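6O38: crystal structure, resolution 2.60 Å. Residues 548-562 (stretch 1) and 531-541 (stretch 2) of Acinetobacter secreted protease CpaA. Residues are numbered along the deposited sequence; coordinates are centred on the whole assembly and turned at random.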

# COMPACT_ATOMS: atom_id res chain seq x y z
N ARG A 548 13.02 8.52 -1.80
CA ARG A 548 13.43 7.88 -3.05
C ARG A 548 13.89 6.45 -2.78
O ARG A 548 14.73 6.20 -1.91
CB ARG A 548 14.53 8.69 -3.72
CG ARG A 548 15.22 7.97 -4.87
CD ARG A 548 15.74 8.96 -5.90
NE ARG A 548 16.48 10.06 -5.29
CZ ARG A 548 16.52 11.29 -5.79
NH1 ARG A 548 15.85 11.58 -6.90
NH2 ARG A 548 17.22 12.23 -5.18
N LEU A 549 13.33 5.50 -3.53
CA LEU A 549 13.54 4.08 -3.30
C LEU A 549 14.74 3.54 -4.08
O LEU A 549 14.64 2.56 -4.82
CB LEU A 549 12.28 3.30 -3.65
CG LEU A 549 11.02 3.67 -2.86
CD1 LEU A 549 9.84 2.82 -3.30
CD2 LEU A 549 11.27 3.51 -1.37
N GLY A 550 15.89 4.18 -3.93
CA GLY A 550 17.08 3.76 -4.64
C GLY A 550 18.06 4.91 -4.78
O GLY A 550 17.91 5.97 -4.17
N GLU A 551 19.07 4.67 -5.61
CA GLU A 551 20.15 5.63 -5.81
C GLU A 551 20.80 5.35 -7.16
O GLU A 551 21.10 4.20 -7.47
CB GLU A 551 21.18 5.54 -4.68
CG GLU A 551 22.28 6.59 -4.74
CD GLU A 551 23.09 6.65 -3.46
OE1 GLU A 551 22.87 5.80 -2.57
OE2 GLU A 551 23.96 7.54 -3.35
N GLU A 552 21.00 6.41 -7.95
CA GLU A 552 21.55 6.25 -9.30
C GLU A 552 22.93 5.61 -9.26
O GLU A 552 23.88 6.17 -8.70
CB GLU A 552 21.62 7.60 -10.01
CG GLU A 552 20.26 8.24 -10.34
CD GLU A 552 19.62 8.95 -9.16
OE1 GLU A 552 20.16 8.86 -8.04
OE2 GLU A 552 18.58 9.61 -9.37
N GLY A 553 23.03 4.42 -9.85
CA GLY A 553 24.29 3.71 -9.99
C GLY A 553 24.70 2.84 -8.83
O GLY A 553 25.71 2.13 -8.94
N LYS A 554 23.97 2.85 -7.72
CA LYS A 554 24.31 2.00 -6.59
C LYS A 554 23.20 1.05 -6.17
O LYS A 554 23.47 -0.13 -5.92
CB LYS A 554 24.75 2.85 -5.39
CG LYS A 554 26.10 3.52 -5.63
CD LYS A 554 26.74 4.03 -4.35
CE LYS A 554 28.17 4.48 -4.61
NZ LYS A 554 28.76 5.22 -3.46
N ILE A 555 21.96 1.52 -6.09
CA ILE A 555 20.83 0.69 -5.68
C ILE A 555 19.74 0.87 -6.73
O ILE A 555 18.97 1.84 -6.67
CB ILE A 555 20.31 1.04 -4.28
CG1 ILE A 555 21.43 0.94 -3.25
CG2 ILE A 555 19.15 0.14 -3.89
CD1 ILE A 555 21.06 1.46 -1.87
N ASP A 556 19.68 -0.05 -7.69
CA ASP A 556 18.69 0.02 -8.77
C ASP A 556 18.35 -1.41 -9.19
O ASP A 556 19.02 -2.00 -10.04
CB ASP A 556 19.21 0.84 -9.94
CG ASP A 556 18.13 1.20 -10.95
OD1 ASP A 556 16.99 0.72 -10.80
OD2 ASP A 556 18.43 1.96 -11.89
N ALA A 557 17.30 -1.96 -8.58
CA ALA A 557 16.89 -3.32 -8.91
C ALA A 557 16.18 -3.38 -10.26
O ALA A 557 16.34 -4.34 -11.01
CB ALA A 557 15.99 -3.89 -7.81
N VAL A 558 15.38 -2.35 -10.57
CA VAL A 558 14.58 -2.37 -11.79
C VAL A 558 15.49 -2.38 -13.02
O VAL A 558 15.17 -3.01 -14.04
CB VAL A 558 13.61 -1.17 -11.81
CG1 VAL A 558 12.85 -1.11 -13.12
CG2 VAL A 558 12.65 -1.26 -10.63
N SER A 559 16.63 -1.70 -12.95
CA SER A 559 17.54 -1.67 -14.09
C SER A 559 18.13 -3.04 -14.37
O SER A 559 18.38 -3.38 -15.54
CB SER A 559 18.66 -0.65 -13.85
OG SER A 559 19.54 -1.10 -12.83
N VAL A 560 18.36 -3.85 -13.33
CA VAL A 560 18.88 -5.20 -13.54
C VAL A 560 17.78 -6.13 -14.02
O VAL A 560 18.00 -6.99 -14.87
CB VAL A 560 19.56 -5.71 -12.25
CG1 VAL A 560 19.91 -7.18 -12.38
CG2 VAL A 560 20.80 -4.88 -11.95
N ILE A 561 16.57 -5.98 -13.47
CA ILE A 561 15.44 -6.79 -13.91
C ILE A 561 15.17 -6.57 -15.40
O ILE A 561 14.98 -7.53 -16.16
CB ILE A 561 14.19 -6.48 -13.07
CG1 ILE A 561 14.40 -6.91 -11.62
CG2 ILE A 561 12.96 -7.16 -13.66
CD1 ILE A 561 13.22 -6.59 -10.72
N ASN A 562 15.18 -5.31 -15.83
CA ASN A 562 14.88 -5.00 -17.23
C ASN A 562 15.95 -5.50 -18.18
O ASN A 562 15.69 -5.61 -19.39
CB ASN A 562 14.68 -3.49 -17.40
CG ASN A 562 13.44 -2.99 -16.70
OD1 ASN A 562 12.56 -3.77 -16.32
ND2 ASN A 562 13.35 -1.67 -16.52
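Stretch 2 (531-541) NINFYSSPYLY

Stretch 2 (531-541) of the secreted protease CpaA lies on stretch 1 as an irregular, largely extended strip, broken by a type I beta turn from Ser-537 to Leu-540. Its later residues meet the beginning of stretch 1, where a single beta bridge pairs Tyr-541 with Arg-548 (CA to CA 4.3 Å); its middle, Tyr-535 to Ser-537, meets the start of the helix at 557-562. The turn is held by Leu-540 N to Ser-537 O at 3.2 Å and by Tyr-539 N to Ser-537 OG at 3.2 Å.

Leu-549 is the main bump of stretch 1. Its CB points toward stretch 2, and CD1 lodges among Ile-532 CD1 (3.7 Å), Phe-534 CG (3.9 Å) and Leu-540 CB (4.3 Å). Its backbone is clamped as well: Leu-549 N donates to Leu-540 O (2.9 Å, almost linear), and Leu-549 O accepts from Ser-537 N (2.6 Å).

Gly-550 leaves the room that stretch 2 occupies: an ideal CB would lie 2.7 Å from Ser-537 C and 2.8 Å from Pro-538 N, a clash with both. Pro-538 is the answering bump, its CB 3.6 Å from Glu-552 CD and its CD 3.4 Å from Asp-556 CG. Arg-548 passes its CD 3.1 Å from Pro-538 O, which lies at the guanidinium edge.

At the helix start, Ser-536 O receives Val-558 N (3.1 Å) and, weakly, Ala-557 N (2.8 Å), which also donates to Ser-536 OG (3.0 Å). Asp-556 caps the helix, OD1 accepting from Ser-559 N at 3.3 Å. One turn on, Ile-561 CD1 sits over one face of the Tyr-535 ring, 3.9 Å from its centroid, while Val-558 CG2 packs against Tyr-535 CB (4.0 Å) and Ser-537 CB (3.7 Å). The contact buries 872 Å², both sides summed.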

# COMPACT_ATOMS: atom_id res chain seq x y z
N ASN A 531 8.48 -4.90 2.56
CA ASN A 531 7.26 -4.42 3.21
C ASN A 531 6.52 -3.36 2.41
O ASN A 531 5.51 -2.84 2.89
CB ASN A 531 7.57 -3.90 4.62
CG ASN A 531 8.62 -2.80 4.64
OD1 ASN A 531 8.87 -2.14 3.63
ND2 ASN A 531 9.25 -2.61 5.79
N ILE A 532 6.98 -3.02 1.21
CA ILE A 532 6.24 -2.17 0.29
C ILE A 532 6.28 -2.82 -1.09
O ILE A 532 7.19 -3.59 -1.41
CB ILE A 532 6.78 -0.72 0.22
CG1 ILE A 532 8.22 -0.70 -0.29
CG2 ILE A 532 6.68 -0.04 1.58
CD1 ILE A 532 8.78 0.69 -0.49
N ASN A 533 5.28 -2.51 -1.91
CA ASN A 533 5.08 -3.19 -3.19
C ASN A 533 5.91 -2.54 -4.29
O ASN A 533 5.40 -2.00 -5.27
CB ASN A 533 3.60 -3.20 -3.55
CG ASN A 533 2.74 -3.85 -2.48
OD1 ASN A 533 3.19 -4.77 -1.78
ND2 ASN A 533 1.51 -3.38 -2.34
N PHE A 534 7.23 -2.59 -4.12
CA PHE A 534 8.15 -2.02 -5.10
C PHE A 534 9.44 -2.82 -5.15
O PHE A 534 9.87 -3.39 -4.14
CB PHE A 534 8.49 -0.55 -4.78
CG PHE A 534 7.32 0.38 -4.89
CD1 PHE A 534 6.95 0.91 -6.12
CD2 PHE A 534 6.61 0.76 -3.76
CE1 PHE A 534 5.88 1.78 -6.22
CE2 PHE A 534 5.54 1.63 -3.86
CZ PHE A 534 5.18 2.14 -5.08
N TYR A 535 10.03 -2.87 -6.33
CA TYR A 535 11.45 -3.15 -6.47
C TYR A 535 12.21 -1.82 -6.48
O TYR A 535 11.68 -0.79 -6.89
CB TYR A 535 11.74 -3.93 -7.76
CG TYR A 535 11.18 -5.34 -7.77
CD1 TYR A 535 11.82 -6.37 -7.09
CD2 TYR A 535 10.03 -5.64 -8.48
CE1 TYR A 535 11.32 -7.65 -7.11
CE2 TYR A 535 9.52 -6.92 -8.50
CZ TYR A 535 10.17 -7.93 -7.81
OH TYR A 535 9.67 -9.21 -7.83
N SER A 536 13.45 -1.86 -6.01
CA SER A 536 14.18 -0.62 -5.80
C SER A 536 14.54 0.04 -7.12
O SER A 536 14.87 -0.63 -8.10
CB SER A 536 15.45 -0.87 -4.98
OG SER A 536 16.41 -1.59 -5.72
N SER A 537 14.47 1.38 -7.14
CA SER A 537 14.77 2.18 -8.32
C SER A 537 14.89 3.65 -7.92
O SER A 537 14.07 4.15 -7.14
CB SER A 537 13.70 2.02 -9.39
OG SER A 537 13.89 2.94 -10.45
N PRO A 538 15.89 4.37 -8.44
CA PRO A 538 16.00 5.81 -8.14
C PRO A 538 14.94 6.66 -8.81
O PRO A 538 14.97 7.89 -8.67
CB PRO A 538 17.40 6.16 -8.66
CG PRO A 538 17.66 5.17 -9.74
CD PRO A 538 16.98 3.90 -9.30
N TYR A 539 14.02 6.06 -9.56
CA TYR A 539 12.92 6.79 -10.18
C TYR A 539 11.59 6.48 -9.52
O TYR A 539 10.54 6.90 -10.02
CB TYR A 539 12.87 6.46 -11.68
CG TYR A 539 14.22 6.57 -12.34
CD1 TYR A 539 14.89 7.79 -12.42
CD2 TYR A 539 14.85 5.45 -12.87
CE1 TYR A 539 16.13 7.89 -13.02
CE2 TYR A 539 16.09 5.54 -13.47
CZ TYR A 539 16.73 6.76 -13.54
OH TYR A 539 17.97 6.85 -14.13
N LEU A 540 11.61 5.77 -8.40
CA LEU A 540 10.42 5.46 -7.61
C LEU A 540 10.54 6.14 -6.25
O LEU A 540 11.64 6.31 -5.72
CB LEU A 540 10.25 3.96 -7.42
CG LEU A 540 10.10 3.12 -8.70
CD1 LEU A 540 10.12 1.65 -8.34
CD2 LEU A 540 8.82 3.49 -9.43
N TYR A 541 9.39 6.52 -5.69
CA TYR A 541 9.36 7.23 -4.42
C TYR A 541 8.32 6.60 -3.50
O TYR A 541 7.28 6.12 -3.96
CB TYR A 541 9.06 8.72 -4.63
CG TYR A 541 10.08 9.42 -5.49
CD1 TYR A 541 9.98 9.40 -6.88
CD2 TYR A 541 11.16 10.08 -4.92
CE1 TYR A 541 10.92 10.04 -7.67
CE2 TYR A 541 12.11 10.72 -5.70
CZ TYR A 541 11.98 10.69 -7.08
OH TYR A 541 12.92 11.32 -7.86